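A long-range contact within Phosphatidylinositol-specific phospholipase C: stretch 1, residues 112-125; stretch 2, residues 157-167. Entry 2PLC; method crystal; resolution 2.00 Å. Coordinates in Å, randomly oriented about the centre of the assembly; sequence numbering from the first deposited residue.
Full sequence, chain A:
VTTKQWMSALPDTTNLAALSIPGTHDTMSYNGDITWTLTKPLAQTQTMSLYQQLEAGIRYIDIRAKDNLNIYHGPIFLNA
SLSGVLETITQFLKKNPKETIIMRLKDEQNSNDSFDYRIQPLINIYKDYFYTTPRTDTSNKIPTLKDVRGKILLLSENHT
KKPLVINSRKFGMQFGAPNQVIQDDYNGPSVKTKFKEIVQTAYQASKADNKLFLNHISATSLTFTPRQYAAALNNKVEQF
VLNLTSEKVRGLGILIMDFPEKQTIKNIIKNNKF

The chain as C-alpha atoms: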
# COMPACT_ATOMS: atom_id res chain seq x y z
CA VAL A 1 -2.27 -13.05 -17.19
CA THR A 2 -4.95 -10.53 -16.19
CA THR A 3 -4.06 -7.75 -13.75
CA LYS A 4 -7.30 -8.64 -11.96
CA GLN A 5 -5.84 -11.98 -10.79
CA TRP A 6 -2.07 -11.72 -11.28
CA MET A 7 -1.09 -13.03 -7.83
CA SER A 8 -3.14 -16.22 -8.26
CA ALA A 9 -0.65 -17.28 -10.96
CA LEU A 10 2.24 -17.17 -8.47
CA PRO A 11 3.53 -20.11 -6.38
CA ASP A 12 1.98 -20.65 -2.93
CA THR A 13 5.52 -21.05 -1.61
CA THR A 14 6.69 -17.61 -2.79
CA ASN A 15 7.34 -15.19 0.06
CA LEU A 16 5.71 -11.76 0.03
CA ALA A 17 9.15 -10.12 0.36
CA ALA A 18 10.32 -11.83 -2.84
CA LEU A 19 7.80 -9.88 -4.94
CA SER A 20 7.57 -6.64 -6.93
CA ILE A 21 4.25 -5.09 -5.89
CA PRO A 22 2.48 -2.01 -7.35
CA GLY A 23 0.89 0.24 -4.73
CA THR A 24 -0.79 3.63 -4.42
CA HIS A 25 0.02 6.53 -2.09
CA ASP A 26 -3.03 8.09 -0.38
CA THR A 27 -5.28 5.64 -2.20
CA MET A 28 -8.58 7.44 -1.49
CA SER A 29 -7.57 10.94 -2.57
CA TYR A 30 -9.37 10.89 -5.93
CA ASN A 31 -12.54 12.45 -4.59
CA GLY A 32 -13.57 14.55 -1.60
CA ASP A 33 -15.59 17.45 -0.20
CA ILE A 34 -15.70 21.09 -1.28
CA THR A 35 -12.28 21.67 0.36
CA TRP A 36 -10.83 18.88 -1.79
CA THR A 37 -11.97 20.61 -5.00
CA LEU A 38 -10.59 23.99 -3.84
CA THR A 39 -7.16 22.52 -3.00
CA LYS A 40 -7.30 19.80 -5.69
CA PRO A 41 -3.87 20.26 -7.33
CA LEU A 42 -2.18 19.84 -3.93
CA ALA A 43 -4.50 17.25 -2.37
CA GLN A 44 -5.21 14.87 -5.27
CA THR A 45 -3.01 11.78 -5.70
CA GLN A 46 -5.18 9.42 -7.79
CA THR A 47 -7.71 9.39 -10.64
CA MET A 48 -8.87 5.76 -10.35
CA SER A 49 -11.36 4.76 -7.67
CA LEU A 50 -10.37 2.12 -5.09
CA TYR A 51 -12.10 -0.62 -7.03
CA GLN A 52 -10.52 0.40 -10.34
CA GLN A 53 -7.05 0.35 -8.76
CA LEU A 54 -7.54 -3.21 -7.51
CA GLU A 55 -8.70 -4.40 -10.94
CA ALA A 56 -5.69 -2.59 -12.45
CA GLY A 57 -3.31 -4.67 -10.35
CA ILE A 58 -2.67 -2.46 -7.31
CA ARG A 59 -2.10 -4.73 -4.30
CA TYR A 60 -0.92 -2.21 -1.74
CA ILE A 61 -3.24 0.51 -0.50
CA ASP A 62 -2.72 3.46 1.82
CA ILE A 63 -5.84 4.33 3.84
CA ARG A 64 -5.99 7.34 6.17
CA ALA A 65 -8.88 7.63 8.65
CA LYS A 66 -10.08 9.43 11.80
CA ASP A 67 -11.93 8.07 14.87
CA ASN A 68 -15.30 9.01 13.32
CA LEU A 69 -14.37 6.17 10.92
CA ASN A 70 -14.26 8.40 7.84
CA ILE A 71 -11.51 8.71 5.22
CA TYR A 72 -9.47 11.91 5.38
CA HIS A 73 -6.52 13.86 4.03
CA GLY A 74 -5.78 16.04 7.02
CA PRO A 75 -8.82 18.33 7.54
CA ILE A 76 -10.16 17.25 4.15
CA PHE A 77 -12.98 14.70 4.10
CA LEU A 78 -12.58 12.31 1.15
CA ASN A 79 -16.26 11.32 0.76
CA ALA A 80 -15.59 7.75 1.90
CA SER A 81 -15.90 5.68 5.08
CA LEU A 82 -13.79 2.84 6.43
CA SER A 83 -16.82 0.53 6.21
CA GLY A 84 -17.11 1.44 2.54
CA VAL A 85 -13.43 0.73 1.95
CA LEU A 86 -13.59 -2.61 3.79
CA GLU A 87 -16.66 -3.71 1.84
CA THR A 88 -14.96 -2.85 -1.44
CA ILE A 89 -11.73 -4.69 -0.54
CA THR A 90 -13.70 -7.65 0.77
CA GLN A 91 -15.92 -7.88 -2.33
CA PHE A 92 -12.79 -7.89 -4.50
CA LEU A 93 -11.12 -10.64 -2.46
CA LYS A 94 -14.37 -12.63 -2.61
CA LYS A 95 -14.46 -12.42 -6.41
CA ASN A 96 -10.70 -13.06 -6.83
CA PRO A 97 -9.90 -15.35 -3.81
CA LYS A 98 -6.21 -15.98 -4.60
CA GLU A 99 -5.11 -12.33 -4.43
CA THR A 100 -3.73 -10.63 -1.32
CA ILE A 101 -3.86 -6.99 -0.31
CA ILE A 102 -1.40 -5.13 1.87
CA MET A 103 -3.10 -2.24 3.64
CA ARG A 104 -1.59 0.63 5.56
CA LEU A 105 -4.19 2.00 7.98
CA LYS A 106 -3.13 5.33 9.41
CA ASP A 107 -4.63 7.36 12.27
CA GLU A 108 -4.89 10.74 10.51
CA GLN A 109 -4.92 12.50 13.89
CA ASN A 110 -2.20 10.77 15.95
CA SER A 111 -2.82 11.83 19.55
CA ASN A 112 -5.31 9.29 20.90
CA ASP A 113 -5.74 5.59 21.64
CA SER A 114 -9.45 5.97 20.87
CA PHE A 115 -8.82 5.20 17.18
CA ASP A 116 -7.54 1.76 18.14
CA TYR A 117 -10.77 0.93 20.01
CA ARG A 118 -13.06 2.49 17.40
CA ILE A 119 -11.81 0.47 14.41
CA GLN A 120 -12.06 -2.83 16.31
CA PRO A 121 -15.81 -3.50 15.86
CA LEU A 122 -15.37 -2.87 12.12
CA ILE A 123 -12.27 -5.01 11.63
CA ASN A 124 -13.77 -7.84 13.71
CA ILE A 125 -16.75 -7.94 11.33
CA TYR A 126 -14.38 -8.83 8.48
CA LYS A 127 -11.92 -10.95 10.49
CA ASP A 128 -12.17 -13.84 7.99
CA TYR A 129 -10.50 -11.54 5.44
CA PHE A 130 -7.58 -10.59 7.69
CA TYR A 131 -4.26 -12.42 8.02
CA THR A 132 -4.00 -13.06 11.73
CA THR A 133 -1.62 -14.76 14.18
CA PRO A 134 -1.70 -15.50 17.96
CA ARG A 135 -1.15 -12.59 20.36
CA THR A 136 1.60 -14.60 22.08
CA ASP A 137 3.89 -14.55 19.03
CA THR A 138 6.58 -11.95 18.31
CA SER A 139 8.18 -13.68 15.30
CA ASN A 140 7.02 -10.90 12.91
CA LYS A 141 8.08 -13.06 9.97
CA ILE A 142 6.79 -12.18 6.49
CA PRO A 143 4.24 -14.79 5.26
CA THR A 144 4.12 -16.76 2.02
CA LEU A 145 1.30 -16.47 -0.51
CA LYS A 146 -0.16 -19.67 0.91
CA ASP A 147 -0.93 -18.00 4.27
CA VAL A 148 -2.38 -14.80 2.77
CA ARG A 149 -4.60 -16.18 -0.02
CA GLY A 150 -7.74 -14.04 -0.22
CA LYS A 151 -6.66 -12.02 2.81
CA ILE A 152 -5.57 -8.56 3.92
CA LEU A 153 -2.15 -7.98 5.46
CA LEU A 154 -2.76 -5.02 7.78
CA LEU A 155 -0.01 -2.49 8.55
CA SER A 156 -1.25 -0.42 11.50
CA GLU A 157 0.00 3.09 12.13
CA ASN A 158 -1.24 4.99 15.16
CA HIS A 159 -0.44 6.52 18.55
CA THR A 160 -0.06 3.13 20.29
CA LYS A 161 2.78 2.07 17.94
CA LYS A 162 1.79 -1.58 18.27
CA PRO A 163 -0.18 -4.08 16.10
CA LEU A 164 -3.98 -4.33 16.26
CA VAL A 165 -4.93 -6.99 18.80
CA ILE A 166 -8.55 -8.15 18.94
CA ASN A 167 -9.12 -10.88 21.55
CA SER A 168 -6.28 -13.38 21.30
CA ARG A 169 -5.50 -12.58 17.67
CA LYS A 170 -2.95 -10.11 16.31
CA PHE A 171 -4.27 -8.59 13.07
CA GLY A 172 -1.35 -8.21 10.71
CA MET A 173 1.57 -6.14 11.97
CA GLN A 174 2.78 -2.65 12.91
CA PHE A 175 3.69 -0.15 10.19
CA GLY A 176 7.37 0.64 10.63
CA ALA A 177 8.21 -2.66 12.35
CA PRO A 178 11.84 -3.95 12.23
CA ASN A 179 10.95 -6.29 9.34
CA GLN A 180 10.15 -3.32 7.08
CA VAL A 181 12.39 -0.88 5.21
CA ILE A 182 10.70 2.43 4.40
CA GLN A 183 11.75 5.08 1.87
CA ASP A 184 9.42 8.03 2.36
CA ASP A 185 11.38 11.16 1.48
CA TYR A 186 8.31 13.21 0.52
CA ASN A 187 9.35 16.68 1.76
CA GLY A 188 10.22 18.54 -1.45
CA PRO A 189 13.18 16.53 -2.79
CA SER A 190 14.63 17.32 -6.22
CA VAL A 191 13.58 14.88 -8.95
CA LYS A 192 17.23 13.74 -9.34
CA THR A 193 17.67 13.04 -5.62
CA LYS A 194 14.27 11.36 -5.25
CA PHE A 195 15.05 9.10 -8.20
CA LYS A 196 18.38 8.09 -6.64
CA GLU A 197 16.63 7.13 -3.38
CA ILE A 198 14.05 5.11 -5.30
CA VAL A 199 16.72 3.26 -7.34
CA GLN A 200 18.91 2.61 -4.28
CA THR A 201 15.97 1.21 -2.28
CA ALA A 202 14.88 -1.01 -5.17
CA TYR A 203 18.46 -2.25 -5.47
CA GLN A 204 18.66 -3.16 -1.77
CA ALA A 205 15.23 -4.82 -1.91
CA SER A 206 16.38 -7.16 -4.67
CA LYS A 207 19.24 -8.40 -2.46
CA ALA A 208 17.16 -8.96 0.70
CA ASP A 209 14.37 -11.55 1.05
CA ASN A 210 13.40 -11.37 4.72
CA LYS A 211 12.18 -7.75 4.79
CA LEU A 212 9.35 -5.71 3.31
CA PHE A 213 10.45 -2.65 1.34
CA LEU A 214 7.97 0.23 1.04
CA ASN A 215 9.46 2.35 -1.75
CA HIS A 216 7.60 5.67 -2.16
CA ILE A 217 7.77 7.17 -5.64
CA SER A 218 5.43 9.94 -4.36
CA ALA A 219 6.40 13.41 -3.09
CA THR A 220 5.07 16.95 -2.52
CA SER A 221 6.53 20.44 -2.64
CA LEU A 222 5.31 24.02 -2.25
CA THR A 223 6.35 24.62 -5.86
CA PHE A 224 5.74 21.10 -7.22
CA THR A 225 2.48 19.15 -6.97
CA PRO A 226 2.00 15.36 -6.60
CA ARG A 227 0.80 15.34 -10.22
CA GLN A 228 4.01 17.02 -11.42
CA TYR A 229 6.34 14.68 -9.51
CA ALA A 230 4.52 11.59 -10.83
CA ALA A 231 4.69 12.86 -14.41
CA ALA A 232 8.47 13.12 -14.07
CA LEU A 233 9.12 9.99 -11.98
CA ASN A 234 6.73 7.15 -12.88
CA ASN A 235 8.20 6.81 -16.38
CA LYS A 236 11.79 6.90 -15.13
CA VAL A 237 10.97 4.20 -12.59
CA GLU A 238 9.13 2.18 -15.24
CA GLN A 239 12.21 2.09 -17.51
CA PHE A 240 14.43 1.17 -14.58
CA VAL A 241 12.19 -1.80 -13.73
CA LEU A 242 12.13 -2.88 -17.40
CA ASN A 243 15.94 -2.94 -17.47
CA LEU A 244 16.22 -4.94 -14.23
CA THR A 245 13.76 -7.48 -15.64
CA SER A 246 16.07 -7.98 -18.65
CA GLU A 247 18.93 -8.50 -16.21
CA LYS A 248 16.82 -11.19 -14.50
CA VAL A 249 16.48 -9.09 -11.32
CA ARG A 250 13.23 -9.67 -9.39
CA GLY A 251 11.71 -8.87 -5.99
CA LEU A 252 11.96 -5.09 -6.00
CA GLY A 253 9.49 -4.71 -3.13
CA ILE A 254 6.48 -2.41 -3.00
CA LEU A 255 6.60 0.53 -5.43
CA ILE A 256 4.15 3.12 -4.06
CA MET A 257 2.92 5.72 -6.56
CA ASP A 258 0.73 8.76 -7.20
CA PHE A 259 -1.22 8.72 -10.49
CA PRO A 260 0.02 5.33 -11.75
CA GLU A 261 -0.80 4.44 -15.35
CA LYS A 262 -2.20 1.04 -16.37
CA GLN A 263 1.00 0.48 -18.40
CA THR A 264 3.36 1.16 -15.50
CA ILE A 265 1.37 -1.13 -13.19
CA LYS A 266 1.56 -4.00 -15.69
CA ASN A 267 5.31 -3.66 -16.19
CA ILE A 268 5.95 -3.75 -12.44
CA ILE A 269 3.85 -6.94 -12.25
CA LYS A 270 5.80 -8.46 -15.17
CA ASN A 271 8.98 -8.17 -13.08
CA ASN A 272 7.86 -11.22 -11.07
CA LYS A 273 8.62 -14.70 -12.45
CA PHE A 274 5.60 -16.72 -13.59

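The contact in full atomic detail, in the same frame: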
# COMPACT_ATOMS: atom_id res chain seq x y z
N ASN A 112 -4.41 10.06 20.06
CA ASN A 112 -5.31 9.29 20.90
C ASN A 112 -5.23 7.79 20.68
O ASN A 112 -4.76 7.31 19.65
CB ASN A 112 -6.76 9.73 20.68
CG ASN A 112 -7.18 10.87 21.59
OD1 ASN A 112 -7.47 10.66 22.77
ND2 ASN A 112 -7.22 12.08 21.05
N ASP A 113 -5.69 7.05 21.69
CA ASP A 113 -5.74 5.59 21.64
C ASP A 113 -7.19 5.19 21.40
O ASP A 113 -7.53 4.01 21.46
CB ASP A 113 -5.24 4.99 22.97
CG ASP A 113 -3.74 5.13 23.16
OD1 ASP A 113 -3.04 5.60 22.24
OD2 ASP A 113 -3.25 4.75 24.25
N SER A 114 -8.03 6.19 21.14
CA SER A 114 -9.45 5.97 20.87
C SER A 114 -9.66 5.37 19.48
O SER A 114 -10.60 4.59 19.26
CB SER A 114 -10.23 7.28 21.01
OG SER A 114 -9.73 8.29 20.14
N PHE A 115 -8.77 5.71 18.55
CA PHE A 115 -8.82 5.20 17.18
C PHE A 115 -8.71 3.68 17.19
O PHE A 115 -9.44 2.99 16.49
CB PHE A 115 -7.67 5.80 16.35
CG PHE A 115 -7.60 5.29 14.93
CD1 PHE A 115 -8.36 5.89 13.92
CD2 PHE A 115 -6.79 4.21 14.61
CE1 PHE A 115 -8.31 5.41 12.61
CE2 PHE A 115 -6.74 3.72 13.30
CZ PHE A 115 -7.50 4.32 12.30
N ASP A 116 -7.78 3.19 18.00
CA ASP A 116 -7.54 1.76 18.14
C ASP A 116 -8.81 1.00 18.55
O ASP A 116 -9.13 -0.04 17.97
CB ASP A 116 -6.42 1.52 19.16
CG ASP A 116 -5.82 0.13 19.08
OD1 ASP A 116 -5.12 -0.15 18.08
OD2 ASP A 116 -6.04 -0.67 20.01
N TYR A 117 -9.54 1.55 19.52
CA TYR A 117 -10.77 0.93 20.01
C TYR A 117 -11.94 1.07 19.04
O TYR A 117 -12.78 0.17 18.93
CB TYR A 117 -11.15 1.49 21.38
CG TYR A 117 -10.11 1.22 22.45
CD1 TYR A 117 -9.65 -0.09 22.68
CD2 TYR A 117 -9.56 2.25 23.20
CE1 TYR A 117 -8.67 -0.35 23.64
CE2 TYR A 117 -8.58 2.01 24.16
CZ TYR A 117 -8.14 0.70 24.37
OH TYR A 117 -7.16 0.46 25.31
N ARG A 118 -11.99 2.20 18.35
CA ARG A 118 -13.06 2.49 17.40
C ARG A 118 -13.08 1.59 16.17
O ARG A 118 -14.15 1.15 15.75
CB ARG A 118 -13.01 3.95 16.95
CG ARG A 118 -13.54 4.95 17.98
CD ARG A 118 -15.00 4.68 18.33
NE ARG A 118 -15.86 4.62 17.14
CZ ARG A 118 -16.48 5.66 16.60
NH1 ARG A 118 -16.35 6.88 17.12
NH2 ARG A 118 -17.22 5.50 15.51
N ILE A 119 -11.91 1.32 15.60
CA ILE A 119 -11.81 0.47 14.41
C ILE A 119 -12.03 -1.01 14.68
O ILE A 119 -12.33 -1.77 13.75
CB ILE A 119 -10.43 0.61 13.71
CG1 ILE A 119 -9.30 0.25 14.68
CG2 ILE A 119 -10.27 2.01 13.14
CD1 ILE A 119 -7.92 0.25 14.06
N GLN A 120 -11.89 -1.42 15.93
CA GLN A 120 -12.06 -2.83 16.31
C GLN A 120 -13.36 -3.50 15.90
O GLN A 120 -13.34 -4.57 15.29
CB GLN A 120 -11.79 -3.03 17.80
CG GLN A 120 -10.32 -2.83 18.18
CD GLN A 120 -10.03 -3.18 19.62
OE1 GLN A 120 -10.83 -3.83 20.30
NE2 GLN A 120 -8.87 -2.75 20.11
N PRO A 121 -14.52 -2.90 16.23
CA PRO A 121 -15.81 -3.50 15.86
C PRO A 121 -15.94 -3.71 14.36
O PRO A 121 -16.56 -4.67 13.91
CB PRO A 121 -16.82 -2.47 16.37
CG PRO A 121 -16.13 -1.88 17.56
CD PRO A 121 -14.73 -1.68 17.05
N LEU A 122 -15.33 -2.81 13.58
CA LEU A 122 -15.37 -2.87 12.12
C LEU A 122 -14.46 -3.96 11.56
O LEU A 122 -14.84 -4.68 10.64
CB LEU A 122 -14.96 -1.53 11.52
CG LEU A 122 -16.03 -0.79 10.73
CD1 LEU A 122 -15.37 0.38 10.03
CD2 LEU A 122 -16.68 -1.72 9.71
N ILE A 123 -13.24 -4.01 12.08
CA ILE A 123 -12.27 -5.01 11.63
C ILE A 123 -12.77 -6.41 11.99
O ILE A 123 -12.75 -7.31 11.15
CB ILE A 123 -10.88 -4.76 12.28
CG1 ILE A 123 -10.32 -3.40 11.85
CG2 ILE A 123 -9.92 -5.88 11.92
CD1 ILE A 123 -10.18 -3.22 10.35
N ASN A 124 -13.26 -6.56 13.21
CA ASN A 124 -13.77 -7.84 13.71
C ASN A 124 -14.91 -8.41 12.85
O ASN A 124 -15.10 -9.62 12.80
CB ASN A 124 -14.23 -7.69 15.16
CG ASN A 124 -14.51 -9.02 15.81
OD1 ASN A 124 -13.70 -9.95 15.74
ND2 ASN A 124 -15.66 -9.13 16.47
N ILE A 125 -15.65 -7.53 12.19
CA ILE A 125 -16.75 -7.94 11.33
C ILE A 125 -16.21 -8.65 10.09
O ILE A 125 -16.85 -9.56 9.54
CB ILE A 125 -17.58 -6.70 10.88
CG1 ILE A 125 -18.27 -6.08 12.10
CG2 ILE A 125 -18.61 -7.06 9.84
CD1 ILE A 125 -18.96 -7.11 12.98
N GLU A 157 -0.78 1.91 11.78
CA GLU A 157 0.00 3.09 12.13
C GLU A 157 -0.86 4.02 12.97
O GLU A 157 -1.83 4.60 12.48
CB GLU A 157 0.48 3.82 10.88
CG GLU A 157 1.31 5.06 11.17
CD GLU A 157 1.87 5.71 9.92
OE1 GLU A 157 1.47 5.32 8.80
OE2 GLU A 157 2.72 6.61 10.05
N ASN A 158 -0.52 4.12 14.25
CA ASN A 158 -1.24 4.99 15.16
C ASN A 158 -0.42 5.36 16.39
O ASN A 158 0.76 5.03 16.48
CB ASN A 158 -2.59 4.37 15.57
CG ASN A 158 -2.47 2.94 16.07
OD1 ASN A 158 -3.43 2.17 15.98
ND2 ASN A 158 -1.30 2.59 16.59
N HIS A 159 -1.07 6.05 17.32
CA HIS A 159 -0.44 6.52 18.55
C HIS A 159 0.17 5.40 19.41
O HIS A 159 1.26 5.56 19.95
CB HIS A 159 -1.47 7.33 19.36
CG HIS A 159 -0.91 7.98 20.58
ND1 HIS A 159 0.44 8.06 20.84
CD2 HIS A 159 -1.52 8.59 21.62
CE1 HIS A 159 0.64 8.68 21.99
NE2 HIS A 159 -0.54 9.02 22.48
N THR A 160 -0.52 4.26 19.49
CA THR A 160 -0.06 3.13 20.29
C THR A 160 1.27 2.52 19.83
O THR A 160 2.02 1.98 20.63
CB THR A 160 -1.12 2.00 20.33
OG1 THR A 160 -1.18 1.35 19.06
CG2 THR A 160 -2.49 2.56 20.68
N LYS A 161 1.55 2.61 18.52
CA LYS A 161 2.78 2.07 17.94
C LYS A 161 2.94 0.58 18.18
O LYS A 161 4.04 0.09 18.46
CB LYS A 161 4.00 2.85 18.43
CG LYS A 161 4.23 4.13 17.65
CD LYS A 161 4.85 5.22 18.51
CE LYS A 161 5.00 6.51 17.72
NZ LYS A 161 3.70 6.97 17.13
N LYS A 162 1.83 -0.14 18.09
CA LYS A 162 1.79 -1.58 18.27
C LYS A 162 0.70 -2.15 17.35
O LYS A 162 -0.21 -1.43 16.95
CB LYS A 162 1.56 -1.95 19.75
CG LYS A 162 0.32 -1.36 20.41
CD LYS A 162 -0.91 -2.25 20.22
CE LYS A 162 -2.16 -1.64 20.85
NZ LYS A 162 -3.37 -2.47 20.59
N PRO A 163 0.81 -3.44 16.97
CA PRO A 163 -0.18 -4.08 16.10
C PRO A 163 -1.58 -4.21 16.70
O PRO A 163 -1.74 -4.31 17.92
CB PRO A 163 0.45 -5.44 15.80
CG PRO A 163 1.23 -5.72 17.03
CD PRO A 163 1.89 -4.39 17.31
N LEU A 164 -2.59 -4.20 15.84
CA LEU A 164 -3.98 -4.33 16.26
C LEU A 164 -4.26 -5.71 16.84
O LEU A 164 -4.15 -6.73 16.15
CB LEU A 164 -4.92 -4.07 15.09
CG LEU A 164 -6.42 -4.11 15.42
CD1 LEU A 164 -6.80 -2.86 16.22
CD2 LEU A 164 -7.23 -4.18 14.15
N VAL A 165 -4.61 -5.74 18.12
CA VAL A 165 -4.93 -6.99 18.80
C VAL A 165 -6.40 -7.02 19.18
O VAL A 165 -6.88 -6.15 19.91
CB VAL A 165 -4.07 -7.19 20.07
CG1 VAL A 165 -4.38 -8.53 20.70
CG2 VAL A 165 -2.58 -7.09 19.74
N ILE A 166 -7.13 -7.99 18.64
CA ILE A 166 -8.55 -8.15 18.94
C ILE A 166 -8.70 -9.56 19.50
O ILE A 166 -8.54 -10.55 18.78
CB ILE A 166 -9.45 -7.97 17.68
CG1 ILE A 166 -9.18 -6.60 17.04
CG2 ILE A 166 -10.92 -8.05 18.07
CD1 ILE A 166 -9.98 -6.35 15.77
N ASN A 167 -8.98 -9.63 20.80
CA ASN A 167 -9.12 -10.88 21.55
C ASN A 167 -7.75 -11.52 21.74
O ASN A 167 -6.89 -10.94 22.40
CB ASN A 167 -10.08 -11.85 20.84
CG ASN A 167 -11.53 -11.47 21.04
OD1 ASN A 167 -12.13 -11.76 22.07
ND2 ASN A 167 -12.11 -10.79 20.05
O HOH W 1 -8.94 -6.10 22.07

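The packing of a helix against a neighbouring strand usually depends on a few branched aliphatic side chains, with charged and polar groups arranged around them, and this contact from a phosphatidylinositol-specific phospholipase C is a compact example. Helix 114-125 crosses strand 164-166 at 58°, their axes 9.6 Å apart at closest approach, and 660 Å² of surface is buried, both sides summed. At the centre lie Leu164 and Ile166, which alternate along the strand with Val165, whose CA-to-CB bond points away from the helix. Ile123, one helical turn beyond Ile119, meets both: its CG2 lies 3.9 Å from Leu164 CD2 and 3.9 Å from Ile166 CD1. Ile119, in the p rotamer, brings its CD1 to 3.9 Å from Leu164 CD1. Such branched side chains offer several methyl groups to more than one neighbour, and all four residues are buried.

Gln120 marks the transition to polar surroundings. Its aliphatic part packs on the strand, with CG 4.1 Å from Ile166 CG1, while its amide end reaches solvent: one water donates a hydrogen bond to Val165 O (3.0 Å) and a weak one to Gln120 OE1 (3.4 Å), linking side chain to strand backbone.

Toward the start of the helix, Asp116 points its CA-to-CB bond at stretch 2. Its carboxylate OD2 forms a salt bridge with Lys162 NZ at 3.3 Å; the long lysine chain, its CA-to-CB bond sideways, carries its charge to a buried acid. The loop facing this acid is a type I turn from Asn158 to Lys161, within which Asn158 ND2 makes a weak hydrogen bond to Thr160 OG1 (2.8 Å). At the outer margin, exposed His159 packs its CB 3.3 Å from Asn112 O, beside two poorly ordered residues, Asn112 and Asp113.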